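Local structure of 2-methyl-3-hydroxypyridine-5-carboxylic acid oxygenase (Mesorhizobium loti, 3ALJ) at residues A[13-18]-A[38-43]; A[19-24]-A[107-112]; A[44-49]-A[124-129]. The protein probably catalyses the FAD-dependent oxygenation and ring opening of 2-methyl-3-hydroxypyridine-5-carboxylic acid, with the flavin as the oxygen-activating cofactor. All coordinates share one frame; numbering follows the deposited sequence. Where two conformers were deposited one is given.

Contact 1 of 3, residues A[13-18]-A[38-43]; sequences RAEVAG and RLHEKS. With FAD (flavin-adenine dinucleotide), chain B.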
loop_
_atom_site.group_PDB
_atom_site.type_symbol
_atom_site.label_atom_id
_atom_site.label_comp_id
_atom_site.label_asym_id
_atom_site.label_seq_id
_atom_site.Cartn_x
_atom_site.Cartn_y
_atom_site.Cartn_z
ATOM N N ARG A 13 -1.157 -15.395 22.631
ATOM C CA ARG A 13 -1.882 -14.162 22.470
ATOM C C ARG A 13 -1.039 -13.086 21.695
ATOM O O ARG A 13 0.118 -12.927 21.994
ATOM C CB ARG A 13 -2.211 -13.612 23.865
ATOM C CG ARG A 13 -3.253 -12.438 23.688
ATOM C CD ARG A 13 -3.825 -11.779 24.848
ATOM N NE ARG A 13 -4.589 -12.791 25.527
ATOM C CZ ARG A 13 -5.097 -12.546 26.721
ATOM N NH1 ARG A 13 -5.741 -13.544 27.382
ATOM N NH2 ARG A 13 -4.944 -11.340 27.260
ATOM N N ALA A 14 -1.709 -12.466 20.716
ATOM C CA ALA A 14 -1.035 -11.350 19.995
ATOM C C ALA A 14 -1.917 -10.112 20.179
ATOM O O ALA A 14 -3.122 -10.149 20.086
ATOM C CB ALA A 14 -0.973 -11.752 18.538
ATOM N N GLU A 15 -1.177 -9.003 20.338
ATOM C CA GLU A 15 -1.863 -7.651 20.339
ATOM C C GLU A 15 -1.235 -6.906 19.138
ATOM O O GLU A 15 -0.019 -6.756 19.030
ATOM C CB GLU A 15 -1.535 -6.909 21.675
ATOM C CG GLU A 15 -2.198 -7.571 22.881
ATOM C CD GLU A 15 -3.648 -7.255 22.991
ATOM O OE1 GLU A 15 -4.185 -6.517 22.140
ATOM O OE2 GLU A 15 -4.291 -7.732 23.925
ATOM N N VAL A 16 -2.117 -6.436 18.243
ATOM C CA VAL A 16 -1.721 -5.774 17.013
ATOM C C VAL A 16 -2.130 -4.334 17.130
ATOM O O VAL A 16 -3.339 -4.022 17.452
ATOM C CB VAL A 16 -2.423 -6.444 15.834
ATOM C CG1 VAL A 16 -2.083 -5.701 14.516
ATOM C CG2 VAL A 16 -2.101 -7.913 15.727
ATOM N N ALA A 17 -1.197 -3.416 16.960
ATOM C CA ALA A 17 -1.503 -1.988 16.860
ATOM C C ALA A 17 -1.596 -1.575 15.395
ATOM O O ALA A 17 -0.572 -1.630 14.675
ATOM C CB ALA A 17 -0.277 -1.268 17.552
ATOM N N GLY A 18 -2.776 -1.038 15.043
ATOM C CA GLY A 18 -3.005 -0.495 13.667
ATOM C C GLY A 18 -3.909 -1.372 12.875
ATOM O O GLY A 18 -3.712 -2.585 12.752
ATOM N N ARG A 38 -5.974 -9.709 19.172
ATOM C CA ARG A 38 -6.792 -8.543 19.339
ATOM C C ARG A 38 -6.120 -7.398 18.563
ATOM O O ARG A 38 -4.832 -7.344 18.542
ATOM C CB ARG A 38 -6.821 -8.145 20.833
ATOM C CG ARG A 38 -7.486 -9.321 21.684
ATOM C CD ARG A 38 -6.381 -10.098 22.368
ATOM N NE ARG A 38 -6.909 -11.274 23.114
ATOM C CZ ARG A 38 -7.447 -11.170 24.336
ATOM N NH1 ARG A 38 -7.824 -12.295 24.924
ATOM N NH2 ARG A 38 -7.539 -9.974 24.989
ATOM N N LEU A 39 -6.894 -6.586 17.887
ATOM C CA LEU A 39 -6.342 -5.458 17.054
ATOM C C LEU A 39 -6.881 -4.163 17.532
ATOM O O LEU A 39 -8.112 -4.050 17.838
ATOM C CB LEU A 39 -6.742 -5.738 15.577
ATOM C CG LEU A 39 -6.252 -4.631 14.611
ATOM C CD1 LEU A 39 -5.809 -5.294 13.250
ATOM C CD2 LEU A 39 -7.225 -3.555 14.338
ATOM N N HIS A 40 -6.012 -3.163 17.598
ATOM C CA HIS A 40 -6.332 -1.846 18.101
ATOM C C HIS A 40 -6.158 -0.781 17.016
ATOM O O HIS A 40 -4.984 -0.551 16.590
ATOM C CB HIS A 40 -5.460 -1.553 19.301
ATOM C CG HIS A 40 -5.610 -2.570 20.391
ATOM N ND1 HIS A 40 -6.607 -2.489 21.372
ATOM C CD2 HIS A 40 -5.009 -3.790 20.539
ATOM C CE1 HIS A 40 -6.556 -3.614 22.110
ATOM N NE2 HIS A 40 -5.569 -4.394 21.657
ATOM N N GLU A 41 -7.240 -0.163 16.595
ATOM C CA GLU A 41 -7.157 0.951 15.636
ATOM C C GLU A 41 -7.392 2.292 16.368
ATOM O O GLU A 41 -8.462 2.401 17.017
ATOM C CB GLU A 41 -8.236 0.715 14.508
ATOM C CG GLU A 41 -8.476 1.923 13.639
ATOM C CD GLU A 41 -7.208 2.468 13.007
ATOM O OE1 GLU A 41 -6.930 3.687 13.027
ATOM O OE2 GLU A 41 -6.461 1.641 12.379
ATOM N N LYS A 42 -6.495 3.226 16.179
ATOM C CA LYS A 42 -6.630 4.548 16.835
ATOM C C LYS A 42 -7.826 5.325 16.395
ATOM O O LYS A 42 -8.505 6.011 17.201
ATOM C CB LYS A 42 -5.305 5.304 16.626
ATOM C CG LYS A 42 -5.403 6.829 16.949
ATOM C CD LYS A 42 -3.999 7.504 16.637
ATOM C CE LYS A 42 -3.645 7.425 15.180
ATOM N NZ LYS A 42 -2.446 8.353 14.926
ATOM N N SER A 43 -8.135 5.295 15.106
ATOM C CA SER A 43 -9.242 6.105 14.542
ATOM C C SER A 43 -10.571 5.592 15.033
ATOM O O SER A 43 -10.740 4.458 15.559
ATOM C CB SER A 43 -9.163 6.061 13.000
ATOM O OG SER A 43 -7.983 6.769 12.694
HETATM P PA FAD B . -1.330 2.352 7.253
HETATM O O1A FAD B . -2.083 1.962 6.020
HETATM O O2A FAD B . -0.888 3.689 7.414
HETATM O O5B FAD B . -2.257 1.937 8.474
HETATM C C5B FAD B . -1.850 2.205 9.857
HETATM C C4B FAD B . -3.178 2.175 10.585
HETATM O O4B FAD B . -2.746 2.352 11.978
HETATM C C3B FAD B . -4.085 3.318 10.313
HETATM O O3B FAD B . -5.449 2.876 10.156
HETATM C C2B FAD B . -3.846 4.281 11.532
HETATM O O2B FAD B . -4.995 5.081 11.860
HETATM C C1B FAD B . -3.620 3.337 12.667
HETATM N N9A FAD B . -2.739 3.829 13.678
HETATM C C8A FAD B . -1.705 4.734 13.584
HETATM N N7A FAD B . -1.064 4.870 14.754
HETATM C C5A FAD B . -1.715 4.028 15.643
HETATM C C6A FAD B . -1.452 3.676 16.964
HETATM N N6A FAD B . -0.423 4.270 17.658
HETATM N N1A FAD B . -2.273 2.780 17.518
HETATM C C2A FAD B . -3.306 2.231 16.869
HETATM N N3A FAD B . -3.598 2.499 15.563
HETATM C C4A FAD B . -2.754 3.388 14.971
HETATM N N1 FAD B . 1.085 0.535 -1.941
HETATM C C2 FAD B . 0.747 -0.426 -2.782
HETATM O O2 FAD B . 0.899 -1.632 -2.532
HETATM N N3 FAD B . 0.207 -0.100 -4.026
HETATM C C4 FAD B . -0.029 1.224 -4.397
HETATM O O4 FAD B . -0.672 1.459 -5.487
HETATM C C4X FAD B . 0.354 2.207 -3.501
HETATM N N5 FAD B . 0.243 3.589 -3.879
HETATM C C5X FAD B . 0.692 4.561 -3.005
HETATM C C6 FAD B . 0.697 5.915 -3.383
HETATM C C7 FAD B . 1.080 6.887 -2.495
HETATM C C7M FAD B . 1.055 8.377 -2.943
HETATM C C8 FAD B . 1.539 6.548 -1.240
HETATM C C8M FAD B . 2.017 7.611 -0.224
HETATM C C9 FAD B . 1.547 5.201 -0.850
HETATM C C9A FAD B . 1.163 4.181 -1.755
HETATM N N10 FAD B . 1.203 2.763 -1.390
HETATM C C10 FAD B . 0.848 1.821 -2.280
HETATM C "C1'" FAD B . 1.753 2.374 -0.005
HETATM C "C2'" FAD B . 0.586 2.080 0.927
HETATM O "O2'" FAD B . -0.280 3.233 0.982
HETATM C "C3'" FAD B . 1.120 1.875 2.358
HETATM O "O3'" FAD B . 2.434 1.211 2.238
HETATM C "C4'" FAD B . 0.295 0.988 3.194
HETATM O "O4'" FAD B . -0.994 1.645 3.362
HETATM C "C5'" FAD B . 0.868 0.814 4.563
HETATM O "O5'" FAD B . 0.002 -0.028 5.316
HETATM P P FAD B . 0.236 -0.077 6.879
HETATM O O1P FAD B . -0.822 -0.956 7.395
HETATM O O2P FAD B . 1.663 -0.364 7.228
HETATM O O3P FAD B . 0.001 1.445 7.372
HETATM O O HOH W 1 -6.869 -7.303 24.304
#
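Strands 13-17 and 38-40 run parallel, 4.7 Å between axes and 18° between directions, with Glu15, Val16 and Ala17 level with Arg38, Leu39 and His40. Val16 is gripped on both backbone sides, its N giving to Arg38 O and its O taking His40 N (2.8 Å). The Glu15 chain folds at chi2 (-77°), swinging its carboxylate across to His40 and Arg38. Glu15 OE1, in the imidazole plane, takes a short 2.6 Å bond from His40 NE2, which meets its syn side tilted out of the carboxylate plane. Glu15 OE2 reaches Arg38 NH2 through a water. The Arg13 and Arg38 guanidinium groups stack flat, planes 10° apart and centres 3.6 Å; Asp36, salt-bridged to Arg38 NH1, probably offsets their like charge. The two strands belong to a Rossmann-type beta-alpha-beta unit, joined by helix 21-32, which covers Leu39. Val16 CG1 meets Leu39 CD1 on that face at 4.0 Å. Beyond the strand, Glu41 takes both ribose hydroxyls: OE1 accepts from FAD O2B, OE2 from FAD O3B, both at 2.7 Å.

Contact 2 of 3, residues A[19-24]-A[107-112]; sequences GGFAGL and SHLHDA. With FAD (flavin-adenine dinucleotide), chain B.
The glycine-rich turn of a Rossmann-type dinucleotide site, with Gly20 as N-cap of helix 21-32, meets helix 106-119 here. The polar link is a single bond: His110 NE2 donates to Gly19 O at 2.7 Å with 160° at the hydrogen, and the oxygen lies near the imidazole plane while the donor lies in the carbonyl plane. A chi1 of -165°, which sets CG opposite the backbone N, carries the His110 ring out from its helix to this carbonyl. Leu24 CD1 sits over a face of the imidazole, 3.9 Å from its centroid, as a CH-pi contact. Phe21 takes two neighbours from the same helix: Leu109 CD2 lies over one face of the phenyl ring, 4.0 Å from the centroid, and the edge of His110 is directed at the phenyl face in an offset edge-to-face pair, with planes at 73°. On the cofactor side, Ala22 N donates to the pyrophosphate oxygen FAD O1P at 2.9 Å, and a CB on Gly20 would lie only 2.2 Å from FAD O5B. In this conformer of His110, donation from NE2 means that this nitrogen carries a proton. Because Gly19 O accepts this hydrogen bond, the turn is tied to helix 106-119 three residues before the amide that binds the phosphate oxygen.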
loop_
_atom_site.group_PDB
_atom_site.type_symbol
_atom_site.label_atom_id
_atom_site.label_comp_id
_atom_site.label_asym_id
_atom_site.label_seq_id
_atom_site.Cartn_x
_atom_site.Cartn_y
_atom_site.Cartn_z
ATOM N N GLY A 19 -4.907 -0.754 12.313
ATOM C CA GLY A 19 -5.912 -1.479 11.451
ATOM C C GLY A 19 -5.817 -1.154 10.008
ATOM O O GLY A 19 -6.820 -1.085 9.330
ATOM N N GLY A 20 -4.604 -0.918 9.549
ATOM C CA GLY A 20 -4.372 -0.833 8.088
ATOM C C GLY A 20 -4.084 -2.158 7.454
ATOM O O GLY A 20 -4.408 -3.233 7.991
ATOM N N PHE A 21 -3.524 -2.108 6.247
ATOM C CA PHE A 21 -3.342 -3.407 5.526
ATOM C C PHE A 21 -2.359 -4.314 6.240
ATOM O O PHE A 21 -2.530 -5.513 6.293
ATOM C CB PHE A 21 -2.891 -3.120 4.070
ATOM C CG PHE A 21 -3.757 -2.168 3.354
ATOM C CD1 PHE A 21 -5.081 -2.422 3.171
ATOM C CD2 PHE A 21 -3.263 -0.967 2.890
ATOM C CE1 PHE A 21 -5.958 -1.513 2.563
ATOM C CE2 PHE A 21 -4.175 -0.039 2.192
ATOM C CZ PHE A 21 -5.466 -0.378 1.988
ATOM N N ALA A 22 -1.309 -3.766 6.856
ATOM C CA ALA A 22 -0.381 -4.617 7.571
ATOM C C ALA A 22 -0.954 -5.281 8.820
ATOM O O ALA A 22 -0.857 -6.487 9.037
ATOM C CB ALA A 22 0.867 -3.806 7.956
ATOM N N GLY A 23 -1.712 -4.443 9.591
ATOM C CA GLY A 23 -2.268 -5.006 10.826
ATOM C C GLY A 23 -3.390 -5.992 10.634
ATOM O O GLY A 23 -3.440 -7.021 11.326
ATOM N N LEU A 24 -4.211 -5.675 9.648
ATOM C CA LEU A 24 -5.301 -6.621 9.344
ATOM C C LEU A 24 -4.747 -7.923 8.747
ATOM O O LEU A 24 -5.272 -8.999 9.064
ATOM C CB LEU A 24 -6.283 -5.977 8.370
ATOM C CG LEU A 24 -7.165 -4.856 8.958
ATOM C CD1 LEU A 24 -7.873 -4.073 7.812
ATOM C CD2 LEU A 24 -8.206 -5.469 9.868
ATOM N N SER A 107 -10.911 1.497 -0.178
ATOM C CA SER A 107 -12.011 0.985 0.618
ATOM C C SER A 107 -12.355 -0.440 0.264
ATOM O O SER A 107 -12.628 -1.266 1.145
ATOM C CB SER A 107 -13.183 1.905 0.408
ATOM O OG SER A 107 -12.914 3.108 1.115
ATOM N N HIS A 108 -12.240 -0.779 -1.039
ATOM C CA HIS A 108 -12.555 -2.170 -1.410
ATOM C C HIS A 108 -11.616 -3.153 -0.787
ATOM O O HIS A 108 -12.043 -4.171 -0.250
ATOM C CB HIS A 108 -12.531 -2.231 -2.968
ATOM C CG HIS A 108 -12.916 -3.572 -3.502
ATOM N ND1 HIS A 108 -14.241 -3.956 -3.574
ATOM C CD2 HIS A 108 -12.178 -4.556 -4.022
ATOM C CE1 HIS A 108 -14.281 -5.160 -4.143
ATOM N NE2 HIS A 108 -13.048 -5.529 -4.457
ATOM N N LEU A 109 -10.320 -2.832 -0.805
ATOM C CA LEU A 109 -9.364 -3.738 -0.234
ATOM C C LEU A 109 -9.526 -3.821 1.306
ATOM O O LEU A 109 -9.544 -4.876 1.905
ATOM C CB LEU A 109 -7.945 -3.309 -0.617
ATOM C CG LEU A 109 -6.789 -4.057 0.034
ATOM C CD1 LEU A 109 -6.939 -5.563 -0.257
ATOM C CD2 LEU A 109 -5.511 -3.496 -0.431
ATOM N N HIS A 110 -9.626 -2.599 1.889
ATOM C CA HIS A 110 -9.664 -2.529 3.336
ATOM C C HIS A 110 -10.975 -3.212 3.843
ATOM O O HIS A 110 -10.869 -4.007 4.806
ATOM C CB HIS A 110 -9.523 -1.034 3.734
ATOM C CG HIS A 110 -9.188 -0.869 5.154
ATOM N ND1 HIS A 110 -10.136 -0.632 6.106
ATOM C CD2 HIS A 110 -7.990 -0.923 5.795
ATOM C CE1 HIS A 110 -9.538 -0.510 7.274
ATOM N NE2 HIS A 110 -8.238 -0.729 7.114
ATOM N N ASP A 111 -12.109 -3.059 3.154
ATOM C CA ASP A 111 -13.344 -3.662 3.634
ATOM C C ASP A 111 -13.273 -5.174 3.484
ATOM O O ASP A 111 -13.651 -5.913 4.427
ATOM C CB ASP A 111 -14.567 -3.071 2.880
ATOM C CG ASP A 111 -14.888 -1.632 3.297
ATOM O OD1 ASP A 111 -14.195 -0.959 4.137
ATOM O OD2 ASP A 111 -15.803 -1.199 2.499
ATOM N N ALA A 112 -12.583 -5.712 2.437
ATOM C CA ALA A 112 -12.438 -7.141 2.349
ATOM C C ALA A 112 -11.624 -7.718 3.470
ATOM O O ALA A 112 -12.011 -8.768 4.019
ATOM C CB ALA A 112 -11.788 -7.494 0.974
HETATM P PA FAD B . -1.330 2.352 7.253
HETATM O O1A FAD B . -2.083 1.962 6.020
HETATM O O2A FAD B . -0.888 3.689 7.414
HETATM O O5B FAD B . -2.257 1.937 8.474
HETATM C C5B FAD B . -1.850 2.205 9.857
HETATM C C4B FAD B . -3.178 2.175 10.585
HETATM O O4B FAD B . -2.746 2.352 11.978
HETATM C C3B FAD B . -4.085 3.318 10.313
HETATM O O3B FAD B . -5.449 2.876 10.156
HETATM C C2B FAD B . -3.846 4.281 11.532
HETATM O O2B FAD B . -4.995 5.081 11.860
HETATM C C1B FAD B . -3.620 3.337 12.667
HETATM N N9A FAD B . -2.739 3.829 13.678
HETATM C C8A FAD B . -1.705 4.734 13.584
HETATM N N7A FAD B . -1.064 4.870 14.754
HETATM C C5A FAD B . -1.715 4.028 15.643
HETATM C C6A FAD B . -1.452 3.676 16.964
HETATM N N6A FAD B . -0.423 4.270 17.658
HETATM N N1A FAD B . -2.273 2.780 17.518
HETATM C C2A FAD B . -3.306 2.231 16.869
HETATM N N3A FAD B . -3.598 2.499 15.563
HETATM C C4A FAD B . -2.754 3.388 14.971
HETATM N N1 FAD B . 1.085 0.535 -1.941
HETATM C C2 FAD B . 0.747 -0.426 -2.782
HETATM O O2 FAD B . 0.899 -1.632 -2.532
HETATM N N3 FAD B . 0.207 -0.100 -4.026
HETATM C C4 FAD B . -0.029 1.224 -4.397
HETATM O O4 FAD B . -0.672 1.459 -5.487
HETATM C C4X FAD B . 0.354 2.207 -3.501
HETATM N N5 FAD B . 0.243 3.589 -3.879
HETATM C C5X FAD B . 0.692 4.561 -3.005
HETATM C C6 FAD B . 0.697 5.915 -3.383
HETATM C C7 FAD B . 1.080 6.887 -2.495
HETATM C C7M FAD B . 1.055 8.377 -2.943
HETATM C C8 FAD B . 1.539 6.548 -1.240
HETATM C C8M FAD B . 2.017 7.611 -0.224
HETATM C C9 FAD B . 1.547 5.201 -0.850
HETATM C C9A FAD B . 1.163 4.181 -1.755
HETATM N N10 FAD B . 1.203 2.763 -1.390
HETATM C C10 FAD B . 0.848 1.821 -2.280
HETATM C "C1'" FAD B . 1.753 2.374 -0.005
HETATM C "C2'" FAD B . 0.586 2.080 0.927
HETATM O "O2'" FAD B . -0.280 3.233 0.982
HETATM C "C3'" FAD B . 1.120 1.875 2.358
HETATM O "O3'" FAD B . 2.434 1.211 2.238
HETATM C "C4'" FAD B . 0.295 0.988 3.194
HETATM O "O4'" FAD B . -0.994 1.645 3.362
HETATM C "C5'" FAD B . 0.868 0.814 4.563
HETATM O "O5'" FAD B . 0.002 -0.028 5.316
HETATM P P FAD B . 0.236 -0.077 6.879
HETATM O O1P FAD B . -0.822 -0.956 7.395
HETATM O O2P FAD B . 1.663 -0.364 7.228
HETATM O O3P FAD B . 0.001 1.445 7.372
#

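Contact 3 of 3, residues A[44-49]-A[124-129]; sequences SELRAF and ISVNSE. With FAD (flavin-adenine dinucleotide), chain B.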
loop_
_atom_site.group_PDB
_atom_site.type_symbol
_atom_site.label_atom_id
_atom_site.label_comp_id
_atom_site.label_asym_id
_atom_site.label_seq_id
_atom_site.Cartn_x
_atom_site.Cartn_y
_atom_site.Cartn_z
ATOM N N SER A 44 -11.533 6.524 14.923
ATOM C CA SER A 44 -12.855 6.199 15.456
ATOM C C SER A 44 -13.639 5.276 14.592
ATOM O O SER A 44 -14.641 4.748 15.027
ATOM C CB SER A 44 -13.694 7.455 15.644
ATOM O OG SER A 44 -13.957 8.019 14.376
ATOM N N GLU A 45 -13.168 5.037 13.339
ATOM C CA GLU A 45 -13.869 4.114 12.443
ATOM C C GLU A 45 -12.717 3.328 11.762
ATOM O O GLU A 45 -11.575 3.817 11.732
ATOM C CB GLU A 45 -14.593 4.838 11.284
ATOM C CG GLU A 45 -15.673 5.723 11.688
ATOM C CD GLU A 45 -16.297 6.355 10.465
ATOM O OE1 GLU A 45 -17.549 6.305 10.410
ATOM O OE2 GLU A 45 -15.532 6.867 9.573
ATOM N N LEU A 46 -13.126 2.207 11.189
ATOM C CA LEU A 46 -12.227 1.420 10.298
ATOM C C LEU A 46 -12.341 1.932 8.885
ATOM O O LEU A 46 -13.378 1.716 8.237
ATOM C CB LEU A 46 -12.560 -0.038 10.376
ATOM C CG LEU A 46 -12.579 -0.615 11.792
ATOM C CD1 LEU A 46 -13.210 -2.037 11.732
ATOM C CD2 LEU A 46 -11.199 -0.718 12.416
ATOM N N ARG A 47 -11.278 2.612 8.429
ATOM C CA ARG A 47 -11.341 3.315 7.087
ATOM C C ARG A 47 -9.925 3.303 6.513
ATOM O O ARG A 47 -8.895 3.083 7.198
ATOM C CB ARG A 47 -11.970 4.742 7.266
ATOM C CG ARG A 47 -11.036 5.721 7.895
ATOM C CD ARG A 47 -11.897 6.789 8.703
ATOM N NE ARG A 47 -12.190 8.084 8.045
ATOM C CZ ARG A 47 -13.389 8.590 7.660
ATOM N NH1 ARG A 47 -14.551 7.928 7.785
ATOM N NH2 ARG A 47 -13.415 9.803 7.107
ATOM N N ALA A 48 -9.853 3.476 5.188
ATOM C CA ALA A 48 -8.548 3.586 4.516
ATOM C C ALA A 48 -8.579 4.815 3.632
ATOM O O ALA A 48 -9.402 4.862 2.744
ATOM C CB ALA A 48 -8.287 2.306 3.593
ATOM N N PHE A 49 -7.538 5.600 3.727
ATOM C CA PHE A 49 -7.353 6.820 2.916
ATOM C C PHE A 49 -6.439 6.546 1.746
ATOM O O PHE A 49 -5.652 5.551 1.765
ATOM C CB PHE A 49 -6.660 7.797 3.847
ATOM C CG PHE A 49 -7.585 8.319 4.890
ATOM C CD1 PHE A 49 -7.529 7.795 6.194
ATOM C CD2 PHE A 49 -8.454 9.343 4.577
ATOM C CE1 PHE A 49 -8.395 8.228 7.193
ATOM C CE2 PHE A 49 -9.336 9.848 5.578
ATOM C CZ PHE A 49 -9.291 9.287 6.905
ATOM N N ILE A 124 -11.535 -6.650 17.308
ATOM C CA ILE A 124 -11.091 -5.352 16.786
ATOM C C ILE A 124 -11.704 -4.267 17.647
ATOM O O ILE A 124 -12.917 -4.251 17.957
ATOM C CB ILE A 124 -11.642 -5.130 15.366
ATOM C CG1 ILE A 124 -10.980 -6.190 14.421
ATOM C CG2 ILE A 124 -11.294 -3.754 14.878
ATOM C CD1 ILE A 124 -11.614 -6.168 13.020
ATOM N N SER A 125 -10.817 -3.391 18.093
ATOM C CA SER A 125 -11.274 -2.169 18.799
ATOM C C SER A 125 -10.945 -0.924 18.008
ATOM O O SER A 125 -9.845 -0.771 17.522
ATOM C CB SER A 125 -10.524 -2.077 20.117
ATOM O OG SER A 125 -10.891 -3.146 20.994
ATOM N N VAL A 126 -11.893 -0.003 17.906
ATOM C CA VAL A 126 -11.664 1.347 17.413
ATOM C C VAL A 126 -11.485 2.359 18.571
ATOM O O VAL A 126 -11.626 1.948 19.762
ATOM C CB VAL A 126 -12.667 1.869 16.459
ATOM C CG1 VAL A 126 -12.755 1.073 15.107
ATOM C CG2 VAL A 126 -14.143 1.868 17.132
ATOM N N ASN A 127 -10.989 3.560 18.226
ATOM C CA ASN A 127 -10.656 4.555 19.299
ATOM C C ASN A 127 -9.698 3.930 20.292
ATOM O O ASN A 127 -9.754 4.149 21.558
ATOM C CB ASN A 127 -11.956 4.947 20.107
ATOM C CG ASN A 127 -12.966 5.642 19.285
ATOM O OD1 ASN A 127 -14.139 5.212 19.172
ATOM N ND2 ASN A 127 -12.549 6.651 18.725
ATOM N N SER A 128 -8.716 3.109 19.808
ATOM C CA SER A 128 -7.833 2.337 20.652
ATOM C C SER A 128 -6.411 2.464 20.145
ATOM O O SER A 128 -5.976 1.803 19.161
ATOM C CB SER A 128 -8.310 0.860 20.589
ATOM O OG SER A 128 -7.589 0.100 21.631
ATOM N N GLU A 129 -5.716 3.408 20.723
ATOM C CA GLU A 129 -4.358 3.779 20.247
ATOM C C GLU A 129 -3.288 3.191 21.071
ATOM O O GLU A 129 -3.284 3.368 22.336
ATOM C CB GLU A 129 -4.204 5.350 20.256
ATOM C CG GLU A 129 -2.776 5.818 19.809
ATOM C CD GLU A 129 -2.536 7.274 19.992
ATOM O OE1 GLU A 129 -3.315 7.934 20.732
ATOM O OE2 GLU A 129 -1.562 7.751 19.419
HETATM P PA FAD B . -1.330 2.352 7.253
HETATM O O1A FAD B . -2.083 1.962 6.020
HETATM O O2A FAD B . -0.888 3.689 7.414
HETATM O O5B FAD B . -2.257 1.937 8.474
HETATM C C5B FAD B . -1.850 2.205 9.857
HETATM C C4B FAD B . -3.178 2.175 10.585
HETATM O O4B FAD B . -2.746 2.352 11.978
HETATM C C3B FAD B . -4.085 3.318 10.313
HETATM O O3B FAD B . -5.449 2.876 10.156
HETATM C C2B FAD B . -3.846 4.281 11.532
HETATM O O2B FAD B . -4.995 5.081 11.860
HETATM C C1B FAD B . -3.620 3.337 12.667
HETATM N N9A FAD B . -2.739 3.829 13.678
HETATM C C8A FAD B . -1.705 4.734 13.584
HETATM N N7A FAD B . -1.064 4.870 14.754
HETATM C C5A FAD B . -1.715 4.028 15.643
HETATM C C6A FAD B . -1.452 3.676 16.964
HETATM N N6A FAD B . -0.423 4.270 17.658
HETATM N N1A FAD B . -2.273 2.780 17.518
HETATM C C2A FAD B . -3.306 2.231 16.869
HETATM N N3A FAD B . -3.598 2.499 15.563
HETATM C C4A FAD B . -2.754 3.388 14.971
HETATM N N1 FAD B . 1.085 0.535 -1.941
HETATM C C2 FAD B . 0.747 -0.426 -2.782
HETATM O O2 FAD B . 0.899 -1.632 -2.532
HETATM N N3 FAD B . 0.207 -0.100 -4.026
HETATM C C4 FAD B . -0.029 1.224 -4.397
HETATM O O4 FAD B . -0.672 1.459 -5.487
HETATM C C4X FAD B . 0.354 2.207 -3.501
HETATM N N5 FAD B . 0.243 3.589 -3.879
HETATM C C5X FAD B . 0.692 4.561 -3.005
HETATM C C6 FAD B . 0.697 5.915 -3.383
HETATM C C7 FAD B . 1.080 6.887 -2.495
HETATM C C7M FAD B . 1.055 8.377 -2.943
HETATM C C8 FAD B . 1.539 6.548 -1.240
HETATM C C8M FAD B . 2.017 7.611 -0.224
HETATM C C9 FAD B . 1.547 5.201 -0.850
HETATM C C9A FAD B . 1.163 4.181 -1.755
HETATM N N10 FAD B . 1.203 2.763 -1.390
HETATM C C10 FAD B . 0.848 1.821 -2.280
HETATM C "C1'" FAD B . 1.753 2.374 -0.005
HETATM C "C2'" FAD B . 0.586 2.080 0.927
HETATM O "O2'" FAD B . -0.280 3.233 0.982
HETATM C "C3'" FAD B . 1.120 1.875 2.358
HETATM O "O3'" FAD B . 2.434 1.211 2.238
HETATM C "C4'" FAD B . 0.295 0.988 3.194
HETATM O "O4'" FAD B . -0.994 1.645 3.362
HETATM C "C5'" FAD B . 0.868 0.814 4.563
HETATM O "O5'" FAD B . 0.002 -0.028 5.316
HETATM P P FAD B . 0.236 -0.077 6.879
HETATM O O1P FAD B . -0.822 -0.956 7.395
HETATM O O2P FAD B . 1.663 -0.364 7.228
HETATM O O3P FAD B . 0.001 1.445 7.372
#
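Leu46 has CG anti to its carbonyl carbon (chi1 -53°) and CD1 anti to CA (chi2 169°), which leaves CD2 turned to Val126, while Val126, with CG1 likewise anti to its carbonyl carbon (chi1 -63°), turns that methyl to meet it. The two methyls, Leu46 CD2 and Val126 CG1, come within 3.6 Å and their side chains pass at a slant. Leu46 CD2 also reaches Ile124 CG2, 3.9 Å away, so CD2 is the branch that meets both residues most closely. The other Val126 methyl, CG2, lies 3.6 Å from Ser44 O. Further along, Asn127 sets its amide beside Ser44, with ND2 3.3 Å from Ser44 CA and 3.4 Å from Ser44 CB. No hydrogen bond crosses between the segments, and contact is by van der Waals approach alone. Replacing Leu46 with an alanine would probably leave Val126 CG1 and Ile124 CG2 without their shared methyl partner and open a gap between loop and strand. This surface contact joins the loop between strands 36-40 and 52-56 to the outermost strand 123-125 and the turn after it; Leu46 also touches Val114 and Arg118 of helix 106-119, and Ile124 packs on Leu39 of strand 36-40.

Overall arrangement
The three contacts line part of the FAD site, from the adenosine end to the pyrophosphate. Contact 1 and contact 2, with centres about 13 Å apart, are joined where Glu41 OE2 meets Gly19 N at 2.9 Å, a probable hydrogen bond linking the ribose-binding carboxylate to the glycine-rich turn. Contact 3 extends the sheet of contact 1, centre to centre about 9 Å: Leu39 O lies 2.8 Å from Ser125 N, and His40 ND1 lies 2.8 Å from Ser128 OG, which gives the imidazole a second partner. Contacts 2 and 3, about 11 Å apart between centres, pack through His110 CB against Ala48 CB at 3.6 Å. Segment 124-129 also approaches the adenine through Ser128 and Glu129.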